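Local coordinates for protein N-acetyl-beta-D glucosaminidase (Rhizomucor miehei CAU432, PDB 4ZM6) that probably cleaves terminal N-acetylglucosamine residues as a family 3 glycoside hydrolase, and binds acetyl-CoA in a GCN5-related region with probable glucosamine N-acetyltransferase activity, at residues H687-D692 and S831-V836; G814-A819 and D840-V845; N140-V145 and A455-F460; N482-M487 and L523-P528; P74-V79 and A334-Q339. All blocks are in the same frame, centred on the assembly; numbering follows the deposited sequence.

Contact 1: residues H687-D692 and S831-V836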
# COMPACT_ATOMS: atom_id res chain seq x y z
N HIS A 687 38.56 11.33 -5.75
CA HIS A 687 39.30 11.52 -4.49
C HIS A 687 38.73 12.58 -3.55
O HIS A 687 38.17 13.58 -3.98
CB HIS A 687 40.74 11.90 -4.81
CG HIS A 687 41.37 11.04 -5.86
ND1 HIS A 687 41.97 9.83 -5.58
CD2 HIS A 687 41.49 11.22 -7.20
CE1 HIS A 687 42.43 9.30 -6.70
NE2 HIS A 687 42.15 10.12 -7.70
N ASP A 688 38.89 12.32 -2.25
CA ASP A 688 38.79 13.34 -1.21
C ASP A 688 40.21 13.74 -0.82
O ASP A 688 41.08 12.87 -0.66
CB ASP A 688 38.07 12.80 0.04
CG ASP A 688 36.56 12.72 -0.13
OD1 ASP A 688 36.03 13.14 -1.17
OD2 ASP A 688 35.89 12.23 0.80
N LEU A 689 40.45 15.04 -0.67
CA LEU A 689 41.77 15.56 -0.30
C LEU A 689 41.80 16.05 1.15
O LEU A 689 40.77 16.44 1.70
CB LEU A 689 42.16 16.71 -1.22
CG LEU A 689 41.95 16.50 -2.72
CD1 LEU A 689 42.45 17.71 -3.49
CD2 LEU A 689 42.66 15.25 -3.21
N ILE A 690 42.99 16.01 1.75
CA ILE A 690 43.22 16.59 3.08
C ILE A 690 44.41 17.54 3.03
O ILE A 690 45.42 17.25 2.38
CB ILE A 690 43.44 15.52 4.17
CG1 ILE A 690 43.67 16.19 5.54
CG2 ILE A 690 44.62 14.61 3.84
CD1 ILE A 690 43.71 15.23 6.71
N GLY A 691 44.29 18.68 3.71
CA GLY A 691 45.34 19.69 3.73
C GLY A 691 45.62 20.22 5.12
O GLY A 691 44.69 20.63 5.82
N ASP A 692 46.89 20.22 5.51
CA ASP A 692 47.32 20.83 6.77
C ASP A 692 47.41 22.35 6.61
O ASP A 692 48.05 22.84 5.68
CB ASP A 692 48.68 20.27 7.19
CG ASP A 692 49.15 20.80 8.53
OD1 ASP A 692 48.31 20.96 9.44
OD2 ASP A 692 50.36 21.06 8.68
N SER A 831 41.92 20.46 6.56
CA SER A 831 40.95 20.93 5.57
C SER A 831 40.50 19.84 4.59
O SER A 831 41.33 19.09 4.07
CB SER A 831 41.53 22.12 4.79
OG SER A 831 40.59 22.63 3.86
N TYR A 832 39.20 19.79 4.32
CA TYR A 832 38.57 18.72 3.56
C TYR A 832 38.10 19.21 2.19
O TYR A 832 37.15 19.98 2.10
CB TYR A 832 37.37 18.21 4.36
CG TYR A 832 36.62 17.01 3.81
CD1 TYR A 832 37.29 15.85 3.40
CD2 TYR A 832 35.23 17.00 3.77
CE1 TYR A 832 36.59 14.75 2.93
CE2 TYR A 832 34.52 15.90 3.31
CZ TYR A 832 35.21 14.78 2.89
OH TYR A 832 34.49 13.70 2.44
N VAL A 833 38.77 18.76 1.14
CA VAL A 833 38.33 19.02 -0.23
C VAL A 833 37.77 17.72 -0.80
O VAL A 833 38.52 16.79 -1.10
CB VAL A 833 39.47 19.55 -1.11
CG1 VAL A 833 38.99 19.75 -2.55
CG2 VAL A 833 40.02 20.85 -0.54
N ASP A 834 36.45 17.67 -0.96
CA ASP A 834 35.76 16.42 -1.24
C ASP A 834 35.46 16.28 -2.72
O ASP A 834 35.14 17.26 -3.39
CB ASP A 834 34.47 16.32 -0.41
CG ASP A 834 33.46 17.41 -0.74
OD1 ASP A 834 33.81 18.60 -0.64
OD2 ASP A 834 32.31 17.08 -1.08
N TRP A 835 35.58 15.04 -3.22
CA TRP A 835 35.15 14.65 -4.56
C TRP A 835 35.78 15.55 -5.63
O TRP A 835 35.10 16.39 -6.22
CB TRP A 835 33.62 14.67 -4.65
CG TRP A 835 33.03 14.09 -5.92
CD1 TRP A 835 33.69 13.74 -7.07
CD2 TRP A 835 31.64 13.83 -6.17
NE1 TRP A 835 32.81 13.26 -8.00
CE2 TRP A 835 31.54 13.30 -7.48
CE3 TRP A 835 30.47 13.98 -5.41
CZ2 TRP A 835 30.32 12.93 -8.05
CZ3 TRP A 835 29.26 13.61 -5.98
CH2 TRP A 835 29.19 13.09 -7.29
N VAL A 836 37.07 15.35 -5.86
CA VAL A 836 37.79 16.08 -6.91
C VAL A 836 38.79 15.17 -7.62
O VAL A 836 39.17 14.11 -7.12
CB VAL A 836 38.54 17.31 -6.36
CG1 VAL A 836 37.54 18.34 -5.83
CG2 VAL A 836 39.55 16.92 -5.28

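Contact 2: residues G814-A819 and D840-V845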
# COMPACT_ATOMS: atom_id res chain seq x y z
N GLY A 814 43.68 31.34 -6.96
CA GLY A 814 43.57 32.46 -6.04
C GLY A 814 42.47 32.28 -5.03
O GLY A 814 42.72 32.29 -3.82
N ILE A 815 41.25 32.09 -5.52
CA ILE A 815 40.08 31.94 -4.64
C ILE A 815 40.20 30.72 -3.73
O ILE A 815 39.73 30.76 -2.59
CB ILE A 815 38.77 31.88 -5.45
CG1 ILE A 815 37.58 32.08 -4.52
CG2 ILE A 815 38.65 30.57 -6.21
CD1 ILE A 815 36.28 32.31 -5.25
N VAL A 816 40.83 29.65 -4.20
CA VAL A 816 41.08 28.49 -3.35
C VAL A 816 42.11 28.85 -2.29
O VAL A 816 41.94 28.51 -1.12
CB VAL A 816 41.54 27.26 -4.17
CG1 VAL A 816 42.14 26.19 -3.28
CG2 VAL A 816 40.38 26.69 -4.95
N ALA A 817 43.16 29.55 -2.69
CA ALA A 817 44.22 29.95 -1.75
C ALA A 817 43.65 30.89 -0.70
O ALA A 817 44.01 30.82 0.48
CB ALA A 817 45.37 30.61 -2.50
N HIS A 818 42.75 31.76 -1.13
CA HIS A 818 42.04 32.65 -0.22
C HIS A 818 41.18 31.85 0.75
O HIS A 818 41.17 32.12 1.95
CB HIS A 818 41.18 33.63 -1.00
CG HIS A 818 40.68 34.77 -0.17
ND1 HIS A 818 39.38 34.84 0.29
CD2 HIS A 818 41.31 35.86 0.31
CE1 HIS A 818 39.22 35.94 1.00
NE2 HIS A 818 40.38 36.58 1.03
N ALA A 819 40.46 30.86 0.22
CA ALA A 819 39.65 29.96 1.05
C ALA A 819 40.48 29.28 2.13
O ALA A 819 40.02 29.12 3.26
CB ALA A 819 38.96 28.92 0.18
N ASP A 840 46.82 17.75 -9.15
CA ASP A 840 47.96 18.66 -9.31
C ASP A 840 47.58 20.12 -9.03
O ASP A 840 48.42 20.91 -8.60
CB ASP A 840 48.58 18.53 -10.71
CG ASP A 840 49.36 17.23 -10.88
OD1 ASP A 840 49.91 16.73 -9.88
OD2 ASP A 840 49.41 16.71 -12.02
N PHE A 841 46.31 20.45 -9.27
CA PHE A 841 45.78 21.78 -8.95
C PHE A 841 45.80 22.04 -7.45
O PHE A 841 46.30 23.07 -7.00
CB PHE A 841 44.35 21.88 -9.47
CG PHE A 841 43.71 23.21 -9.23
CD1 PHE A 841 43.05 23.47 -8.04
CD2 PHE A 841 43.73 24.19 -10.21
CE1 PHE A 841 42.44 24.69 -7.82
CE2 PHE A 841 43.12 25.41 -10.00
CZ PHE A 841 42.47 25.66 -8.80
N TYR A 842 45.25 21.11 -6.68
CA TYR A 842 45.17 21.24 -5.23
C TYR A 842 46.48 20.87 -4.52
O TYR A 842 46.63 21.14 -3.33
CB TYR A 842 44.01 20.41 -4.67
CG TYR A 842 42.64 20.90 -5.07
CD1 TYR A 842 42.06 22.00 -4.45
CD2 TYR A 842 41.90 20.27 -6.08
CE1 TYR A 842 40.81 22.46 -4.81
CE2 TYR A 842 40.65 20.72 -6.45
CZ TYR A 842 40.10 21.81 -5.81
OH TYR A 842 38.86 22.26 -6.17
N SER A 843 47.41 20.26 -5.26
CA SER A 843 48.77 20.04 -4.75
C SER A 843 49.51 21.36 -4.57
O SER A 843 50.36 21.48 -3.69
CB SER A 843 49.57 19.14 -5.70
OG SER A 843 49.11 17.79 -5.65
N ARG A 844 49.18 22.34 -5.41
CA ARG A 844 49.80 23.67 -5.37
C ARG A 844 49.41 24.52 -4.15
O ARG A 844 49.93 25.63 -3.99
CB ARG A 844 49.46 24.45 -6.65
CG ARG A 844 49.99 23.81 -7.93
CD ARG A 844 49.19 24.27 -9.14
NE ARG A 844 49.23 25.72 -9.31
CZ ARG A 844 48.48 26.41 -10.18
NH1 ARG A 844 47.61 25.79 -10.97
NH2 ARG A 844 48.61 27.72 -10.25
N VAL A 845 48.50 24.02 -3.32
CA VAL A 845 48.12 24.70 -2.08
C VAL A 845 48.08 23.72 -0.89
O VAL A 845 47.31 23.92 0.05
CB VAL A 845 46.77 25.44 -2.24
CG1 VAL A 845 46.91 26.59 -3.22
CG2 VAL A 845 45.67 24.50 -2.69

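Contact 3: residues N140-V145 and A455-F460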
# COMPACT_ATOMS: atom_id res chain seq x y z
N ASN A 140 -3.77 -21.35 -8.54
CA ASN A 140 -4.39 -22.64 -8.85
C ASN A 140 -3.37 -23.77 -9.10
O ASN A 140 -2.73 -23.83 -10.16
CB ASN A 140 -5.32 -22.52 -10.07
CG ASN A 140 -6.23 -23.73 -10.24
OD1 ASN A 140 -5.96 -24.82 -9.71
ND2 ASN A 140 -7.32 -23.55 -10.98
N PRO A 141 -3.24 -24.70 -8.12
CA PRO A 141 -2.36 -25.86 -8.23
C PRO A 141 -2.47 -26.68 -9.53
O PRO A 141 -1.50 -27.35 -9.91
CB PRO A 141 -2.78 -26.71 -7.04
CG PRO A 141 -3.22 -25.72 -6.02
CD PRO A 141 -3.86 -24.60 -6.78
N LEU A 142 -3.62 -26.63 -10.20
CA LEU A 142 -3.87 -27.46 -11.39
C LEU A 142 -3.89 -26.68 -12.71
O LEU A 142 -4.43 -27.16 -13.71
CB LEU A 142 -5.20 -28.22 -11.21
CG LEU A 142 -5.19 -29.36 -10.17
CD1 LEU A 142 -6.47 -29.38 -9.34
CD2 LEU A 142 -4.98 -30.70 -10.86
N ASN A 143 -3.28 -25.49 -12.73
CA ASN A 143 -3.24 -24.66 -13.94
C ASN A 143 -2.27 -25.21 -14.99
O ASN A 143 -1.07 -25.26 -14.75
CB ASN A 143 -2.86 -23.21 -13.59
CG ASN A 143 -2.96 -22.27 -14.79
OD1 ASN A 143 -2.91 -22.69 -15.94
ND2 ASN A 143 -3.08 -20.98 -14.50
N PRO A 144 -2.80 -25.63 -16.16
CA PRO A 144 -1.93 -26.20 -17.21
C PRO A 144 -1.20 -25.15 -18.06
O PRO A 144 0.02 -25.26 -18.25
CB PRO A 144 -2.90 -27.01 -18.07
CG PRO A 144 -4.23 -26.37 -17.89
CD PRO A 144 -4.22 -25.64 -16.57
N VAL A 145 -1.93 -24.15 -18.56
CA VAL A 145 -1.35 -23.18 -19.50
C VAL A 145 -0.33 -22.25 -18.82
O VAL A 145 0.82 -22.17 -19.27
CB VAL A 145 -2.44 -22.38 -20.28
CG1 VAL A 145 -3.37 -21.59 -19.35
CG2 VAL A 145 -1.81 -21.46 -21.32
N ALA A 455 3.11 -34.45 -12.85
CA ALA A 455 2.44 -35.66 -12.40
C ALA A 455 0.99 -35.37 -12.03
O ALA A 455 0.09 -36.13 -12.38
CB ALA A 455 3.18 -36.27 -11.22
N ASN A 456 0.75 -34.25 -11.35
CA ASN A 456 -0.61 -33.81 -10.98
C ASN A 456 -1.56 -33.59 -12.17
O ASN A 456 -2.69 -33.13 -11.98
CB ASN A 456 -0.57 -32.56 -10.07
CG ASN A 456 -0.26 -31.25 -10.81
OD1 ASN A 456 -0.41 -30.16 -10.24
ND2 ASN A 456 0.18 -31.34 -12.06
N LEU A 457 -1.07 -33.87 -13.39
CA LEU A 457 -1.86 -33.87 -14.62
C LEU A 457 -1.72 -35.17 -15.44
O LEU A 457 -2.35 -35.30 -16.48
CB LEU A 457 -1.42 -32.68 -15.50
CG LEU A 457 -2.13 -31.31 -15.44
CD1 LEU A 457 -2.90 -31.03 -14.15
CD2 LEU A 457 -1.12 -30.19 -15.71
N TYR A 458 -0.90 -36.12 -14.97
CA TYR A 458 -0.57 -37.35 -15.72
C TYR A 458 -0.43 -38.55 -14.78
O TYR A 458 0.69 -38.93 -14.42
CB TYR A 458 0.73 -37.17 -16.51
CG TYR A 458 0.64 -36.21 -17.67
CD1 TYR A 458 0.05 -36.60 -18.87
CD2 TYR A 458 1.17 -34.92 -17.58
CE1 TYR A 458 -0.03 -35.72 -19.94
CE2 TYR A 458 1.09 -34.04 -18.64
CZ TYR A 458 0.49 -34.44 -19.82
OH TYR A 458 0.42 -33.57 -20.89
N PRO A 459 -1.56 -39.17 -14.40
CA PRO A 459 -1.69 -40.27 -13.42
C PRO A 459 -0.60 -41.35 -13.42
O PRO A 459 -0.27 -41.87 -12.35
CB PRO A 459 -3.03 -40.89 -13.78
CG PRO A 459 -3.84 -39.73 -14.26
CD PRO A 459 -2.89 -38.76 -14.91
N PHE A 460 -0.07 -41.72 -14.59
CA PHE A 460 0.95 -42.79 -14.63
C PHE A 460 2.18 -42.45 -13.79
O PHE A 460 2.80 -43.34 -13.20
CB PHE A 460 1.31 -43.19 -16.07
CG PHE A 460 2.21 -42.22 -16.78
CD1 PHE A 460 1.68 -41.16 -17.51
CD2 PHE A 460 3.59 -42.39 -16.76
CE1 PHE A 460 2.51 -40.27 -18.19
CE2 PHE A 460 4.42 -41.51 -17.44
CZ PHE A 460 3.88 -40.45 -18.15

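Contact 4: residues N482-M487 and L523-P528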
# COMPACT_ATOMS: atom_id res chain seq x y z
N ASN A 482 5.64 -28.07 -13.14
CA ASN A 482 5.04 -27.40 -11.99
C ASN A 482 5.52 -28.03 -10.69
O ASN A 482 5.70 -29.24 -10.62
CB ASN A 482 3.51 -27.46 -12.06
CG ASN A 482 2.94 -26.71 -13.24
OD1 ASN A 482 3.60 -25.86 -13.84
ND2 ASN A 482 1.69 -27.01 -13.58
N PRO A 483 5.71 -27.21 -9.64
CA PRO A 483 6.19 -27.70 -8.35
C PRO A 483 5.15 -28.38 -7.46
O PRO A 483 5.49 -28.87 -6.38
CB PRO A 483 6.69 -26.42 -7.67
CG PRO A 483 5.80 -25.36 -8.21
CD PRO A 483 5.60 -25.74 -9.65
N TYR A 484 3.90 -28.43 -7.91
CA TYR A 484 2.80 -28.94 -7.08
C TYR A 484 2.74 -30.47 -6.98
O TYR A 484 2.02 -31.00 -6.13
CB TYR A 484 1.45 -28.42 -7.61
CG TYR A 484 1.33 -26.91 -7.77
CD1 TYR A 484 1.17 -26.07 -6.67
CD2 TYR A 484 1.33 -26.33 -9.04
CE1 TYR A 484 1.05 -24.70 -6.83
CE2 TYR A 484 1.20 -24.97 -9.21
CZ TYR A 484 1.06 -24.15 -8.10
OH TYR A 484 0.93 -22.78 -8.28
N ASP A 485 3.51 -31.17 -7.81
CA ASP A 485 3.37 -32.63 -7.97
C ASP A 485 3.30 -33.43 -6.66
O ASP A 485 2.61 -34.45 -6.60
CB ASP A 485 4.50 -33.18 -8.86
CG ASP A 485 4.39 -32.73 -10.31
OD1 ASP A 485 3.40 -32.06 -10.66
OD2 ASP A 485 5.30 -33.03 -11.10
N GLN A 486 4.01 -32.97 -5.61
CA GLN A 486 4.04 -33.71 -4.34
C GLN A 486 2.69 -33.75 -3.64
O GLN A 486 2.47 -34.58 -2.76
CB GLN A 486 5.11 -33.17 -3.39
CG GLN A 486 5.19 -33.94 -2.08
CD GLN A 486 6.41 -33.62 -1.24
OE1 GLN A 486 7.04 -34.52 -0.69
NE2 GLN A 486 6.74 -32.34 -1.12
N MET A 487 1.79 -32.85 -4.02
CA MET A 487 0.42 -32.91 -3.52
C MET A 487 -0.21 -34.28 -3.75
O MET A 487 -1.07 -34.71 -2.98
CB MET A 487 -0.44 -31.81 -4.15
CG MET A 487 -0.83 -32.07 -5.60
SD MET A 487 -1.50 -30.61 -6.41
CE MET A 487 -3.06 -30.43 -5.55
N LEU A 523 10.04 -21.55 -2.06
CA LEU A 523 8.84 -21.85 -2.83
C LEU A 523 8.03 -20.57 -3.03
O LEU A 523 7.67 -19.93 -2.05
CB LEU A 523 7.95 -22.87 -2.10
CG LEU A 523 8.15 -24.36 -2.36
CD1 LEU A 523 7.27 -25.18 -1.43
CD2 LEU A 523 7.82 -24.68 -3.81
N PRO A 524 7.74 -20.20 -4.30
CA PRO A 524 6.85 -19.08 -4.57
C PRO A 524 5.38 -19.51 -4.65
O PRO A 524 4.56 -18.83 -5.27
CB PRO A 524 7.35 -18.58 -5.93
CG PRO A 524 7.89 -19.79 -6.60
CD PRO A 524 8.32 -20.76 -5.54
N ILE A 525 5.06 -20.60 -3.96
CA ILE A 525 3.83 -21.35 -4.18
C ILE A 525 3.49 -22.12 -2.90
O ILE A 525 4.37 -22.40 -2.09
CB ILE A 525 4.05 -22.34 -5.36
CG1 ILE A 525 3.07 -22.06 -6.49
CG2 ILE A 525 3.95 -23.81 -4.95
CD1 ILE A 525 3.28 -20.73 -7.17
N SER A 526 2.21 -22.44 -2.73
CA SER A 526 1.80 -23.39 -1.69
C SER A 526 1.55 -24.73 -2.34
O SER A 526 0.92 -24.81 -3.40
CB SER A 526 0.51 -22.93 -0.99
OG SER A 526 0.80 -22.34 0.27
N ILE A 527 2.07 -25.80 -1.73
CA ILE A 527 1.76 -27.14 -2.19
C ILE A 527 0.70 -27.69 -1.26
O ILE A 527 0.95 -27.82 -0.06
CB ILE A 527 3.01 -28.04 -2.21
CG1 ILE A 527 4.06 -27.44 -3.15
CG2 ILE A 527 2.64 -29.44 -2.67
CD1 ILE A 527 5.39 -28.16 -3.14
N PRO A 528 -0.50 -28.00 -1.78
CA PRO A 528 -1.54 -28.58 -0.94
C PRO A 528 -1.12 -29.91 -0.34
O PRO A 528 -0.36 -30.66 -0.96
CB PRO A 528 -2.70 -28.79 -1.92
CG PRO A 528 -2.47 -27.83 -3.02
CD PRO A 528 -0.98 -27.75 -3.16

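Contact 5: residues P74-V79 and A334-Q339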
# COMPACT_ATOMS: atom_id res chain seq x y z
N PRO A 74 9.37 1.23 -39.96
CA PRO A 74 9.77 -0.18 -40.06
C PRO A 74 8.81 -1.13 -39.37
O PRO A 74 8.02 -0.72 -38.52
CB PRO A 74 11.14 -0.22 -39.35
CG PRO A 74 11.55 1.20 -39.14
CD PRO A 74 10.30 2.02 -39.13
N LEU A 75 8.86 -2.39 -39.77
CA LEU A 75 8.06 -3.44 -39.16
C LEU A 75 8.45 -3.68 -37.71
O LEU A 75 9.60 -3.46 -37.32
CB LEU A 75 8.23 -4.77 -39.92
CG LEU A 75 7.83 -4.84 -41.39
CD1 LEU A 75 8.06 -6.25 -41.91
CD2 LEU A 75 6.37 -4.43 -41.59
N PHE A 76 7.48 -4.13 -36.92
CA PHE A 76 7.75 -4.76 -35.64
C PHE A 76 7.91 -6.24 -35.93
O PHE A 76 7.18 -6.80 -36.74
CB PHE A 76 6.59 -4.56 -34.65
CG PHE A 76 6.80 -3.43 -33.68
CD1 PHE A 76 7.90 -3.42 -32.83
CD2 PHE A 76 5.87 -2.40 -33.57
CE1 PHE A 76 8.08 -2.38 -31.92
CE2 PHE A 76 6.05 -1.36 -32.67
CZ PHE A 76 7.16 -1.36 -31.84
N ILE A 77 8.88 -6.87 -35.27
CA ILE A 77 9.09 -8.31 -35.37
C ILE A 77 9.06 -8.90 -33.96
O ILE A 77 10.05 -8.87 -33.23
CB ILE A 77 10.43 -8.63 -36.07
CG1 ILE A 77 10.43 -8.03 -37.48
CG2 ILE A 77 10.67 -10.14 -36.13
CD1 ILE A 77 11.71 -8.28 -38.26
N ALA A 78 7.90 -9.43 -33.59
CA ALA A 78 7.65 -9.88 -32.22
C ALA A 78 7.95 -11.36 -32.02
O ALA A 78 8.19 -12.09 -32.98
CB ALA A 78 6.20 -9.58 -31.85
N VAL A 79 7.94 -11.78 -30.76
CA VAL A 79 8.21 -13.17 -30.39
C VAL A 79 7.78 -13.44 -28.93
O VAL A 79 7.84 -12.55 -28.08
CB VAL A 79 9.70 -13.50 -30.57
CG1 VAL A 79 10.56 -12.82 -29.51
CG2 VAL A 79 9.93 -15.00 -30.55
N ALA A 334 1.88 4.38 -34.09
CA ALA A 334 2.94 5.26 -34.58
C ALA A 334 3.86 5.66 -33.43
O ALA A 334 5.08 5.50 -33.52
CB ALA A 334 2.34 6.49 -35.24
N GLN A 335 3.27 6.17 -32.35
CA GLN A 335 4.02 6.52 -31.14
C GLN A 335 4.90 5.36 -30.66
O GLN A 335 6.07 5.55 -30.35
CB GLN A 335 3.06 6.95 -30.01
CG GLN A 335 2.65 8.41 -30.08
CD GLN A 335 1.32 8.69 -29.37
OE1 GLN A 335 0.30 8.08 -29.68
NE2 GLN A 335 1.34 9.63 -28.43
N LEU A 336 4.32 4.16 -30.61
CA LEU A 336 5.04 2.98 -30.15
C LEU A 336 6.22 2.66 -31.07
O LEU A 336 7.32 2.39 -30.60
CB LEU A 336 4.11 1.77 -30.05
CG LEU A 336 4.73 0.47 -29.50
CD1 LEU A 336 5.52 0.72 -28.23
CD2 LEU A 336 3.67 -0.59 -29.26
N LYS A 337 5.99 2.71 -32.38
CA LYS A 337 7.06 2.51 -33.35
C LYS A 337 8.15 3.59 -33.25
O LYS A 337 9.33 3.28 -33.30
CB LYS A 337 6.51 2.46 -34.78
CG LYS A 337 5.79 1.15 -35.10
CD LYS A 337 5.66 0.92 -36.59
CE LYS A 337 5.03 -0.44 -36.87
NZ LYS A 337 5.29 -0.90 -38.26
N ASP A 338 7.74 4.84 -33.08
CA ASP A 338 8.69 5.96 -32.94
C ASP A 338 9.56 5.84 -31.69
O ASP A 338 10.68 6.35 -31.66
CB ASP A 338 7.96 7.30 -32.94
CG ASP A 338 7.36 7.66 -34.29
OD1 ASP A 338 7.88 7.18 -35.32
OD2 ASP A 338 6.38 8.42 -34.33
N GLN A 339 9.04 5.18 -30.66
CA GLN A 339 9.79 4.96 -29.43
C GLN A 339 10.95 3.98 -29.64
O GLN A 339 12.00 4.14 -29.04
CB GLN A 339 8.86 4.44 -28.31
CG GLN A 339 9.47 4.53 -26.92
CD GLN A 339 8.53 4.06 -25.81
OE1 GLN A 339 8.99 3.54 -24.78
NE2 GLN A 339 7.23 4.23 -26.01

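Contact 1: residues H687-D692 and S831-V836
Asp688 and Tyr832 show how one carboxylate can reinforce a strand pair beyond its backbone ladder. The Tyr832 hydroxyl donates to Asp688 OD2, its OH 2.6 Å away and approaching from above the carboxylate plane, with ring and carboxylate planes nearly perpendicular (87°). The same OD2 takes a bond from the Tyr853 hydroxyl. The other oxygen, Asp688 OD1, accepts the backbone N of Trp835 at 2.8 Å, so both ends of the carboxylate are fixed.

The closer apolar packing lies on the other face, that of Leu689, Val833 and Val836. There Leu689 CB meets Val833 CB at 3.9 Å, and the side chains of Leu689 and Val836 cross at about a right angle, with Leu689 CD1 3.5 Å from Val836 CG2; Tyr842 and Tyr847 also pack against this cluster. Ile690, on the Tyr832 face, is looser and partly exposed: its CG1 comes no nearer than 4.0 Å to Ser831 O. Trp835 CB points away from 687-692, and its side chain touches Arg655 and Pro658.

Paired backbone bonds join Leu689 with Val833 and Gly691 with Ser831. At the far end Val836 N donates to His687 O at 2.8 Å, while Trp835 also faces His687. This extra residue makes a G1 beta bulge in an antiparallel pair that joins a strand of one N-acetyltransferase region (539-705) to a strand of the next (711-858) in a mixed sheet, consistent with a GNAT-type fold.

Contact 2: residues G814-A819 and D840-V845
Val816 meets Phe841, Tyr842 and Val845 in a GNAT-like acetyltransferase domain, where helix 811-825, which packs on the central sheet, meets the short, weakly bonded helix 839-843 and the residues just after it. Val816 makes most of the contacts. Its CB points toward 840-845, and the two methyls then divide the work. CG1, anti to the backbone N (chi1 165°), reaches Val845 CG2 at 4.0 Å, the two valines crossing at about a right angle, and also lies 4.2 Å from Tyr842 CE1. CG2 goes to Phe841 instead. Met797 and Val800 of strand 794-802 touch Val816 as well, so that the seam is continuous with the sheet beneath it.

No hydrogen bond crosses this buried seam; it is held by apolar packing. Ala817 adds a lighter touch, its CB 4.4 Å from Val845 CG1. The two aromatics brace each other, with Phe841 CD1 over the centre of the Tyr842 ring, 3.7 Å above its plane. Val816 CG2 comes to the edge of the Phe841 ring, near its plane, 4.1 Å from CE1.

Contact 3: residues N140-V145 and A455-F460
Leu142 and Leu457 touch through one methyl each. Leu142 CG lies anti to the carbonyl carbon (chi1 -72°), beside the backbone N, and of its two branches CD2 does the touching: it approaches Leu457 CD1 to 3.9 Å and Asn456 O to 3.5 Å. The two side chains cross obliquely. Leu457 is forked between two partners, for while CD1 faces Leu142, CD2 is turned to the Pro144 ring and comes within 4.3 Å of its CB. Asn456 CB points toward 140-145.

Behind Leu142 the chain is folded tightly. Asn140 OD1 accepts the backbone N of Leu142 at 3.0 Å, a nearly straight bond (166° at the hydrogen) whose donor stands above the amide carbonyl plane. This is an Asx turn, superimposed on a type I beta turn closed by Asn143 N and Asn140 O. The turn belongs to a loop of the TIM-barrel-like family 3 hydrolase domain, and Leu457 to a 3-10 segment leading into helix 459-471 of the following alpha/beta domain, so the contact bridges the two. It lies at the surface, with Leu142 exposed. Asn143, by contrast, is buried: its CB points away from 455-460, and its ND2 donates to Gly185 O.

Contact 4: residues N482-M487 and L523-P528
Pro483 and Ile525 begin a contact between a loop of the alpha/beta domain, following strand 475-479 of its six-stranded mixed sheet, and the irregular chain between helix 503-513 and strand 540-543. Pro483 CG meets Ile525 CG2 at 4.1 Å, the side chains crossing at about a right angle. Its carbonyl oxygen, bonded to the Tyr495 hydroxyl, is also covered by Ile527 CD1.

Tyr484 comes next. With CG anti to the carbonyl carbon (chi1 -54°), its ring lies across Ile525, and CE1 is 3.6 Å from Ile525 CG2. Ser526 O sits in the ring plane at the edge, 3.4 Å from Tyr484 CE1, while the hydroxyl is bonded to Asn138 ND2 in the hydrolase domain. In the backbone, Tyr484 O accepts Met487 N at 2.8 Å, closing a turn of 3-10 helix; Ile527 CG2 lies 3.8 Å from both of these atoms.

Gln486 C lies 4.4 Å from Ile527 CG2. No hydrogen bond joins the two segments, which meet mainly by apolar packing. At the end of the walk, Met487 bends at chi3 (-70°), its side chain passes Pro528 at a slant, and CE rests 3.7 Å from Pro528 CG.

Contact 5: residues P74-V79 and A334-Q339
Lys337 NZ is gripped by two backbone carbonyls, donating to Pro74 O at 2.7 Å and also to Gly40 O. It stands above the carbonyl plane of Pro74, 37° out of it. Lys337 CG lies anti to its carbonyl carbon (chi1 -74°), and the chain beyond it is extended, carrying the ammonium from helix 323-340 to the loop just ahead of strand 76-79.

On the way the lysine slides past Phe76 in the opposite direction, its CG 3.5 Å from Phe76 CE2 and its CE 3.9 Å from CD2. The side chain of Leu336, the preceding helix residue, crosses that of Phe76 at about a right angle, with CG 3.8 Å from Phe76 CZ. Trp129 also meets Phe76 edge-to-face in this TIM-barrel-like hydrolase domain.

The lysine is buried and works in two ways: its methylenes pack with the aromatic ring while its nitrogen donates to two carbonyl oxygens. Such oxygen partners would be expected to help stabilise a positive charge there.

From the N terminus, contact 5 opens at 74-79 and contact 3 at 140-145; 334-339 then closes the first before 455-460 closes the second, so the two loops cross. Contact 5 ties a barrel strand to a late helix of the hydrolase domain, whereas contact 3 reaches into the alpha/beta domain. Contact 4 follows in series, yet touches contact 3, where Asp485 OD2 probably bonds Ala455 N. Far off, with its centre about 57 Å from that of contact 4, contact 1 joins the 539-705 and 711-858 acetyltransferase regions. Contact 2, within the latter, crosses it: in sequence, 814-819 falls between the two strands and 840-845 beyond the second. Tyr842 packs against Leu689, Val833 and Val836.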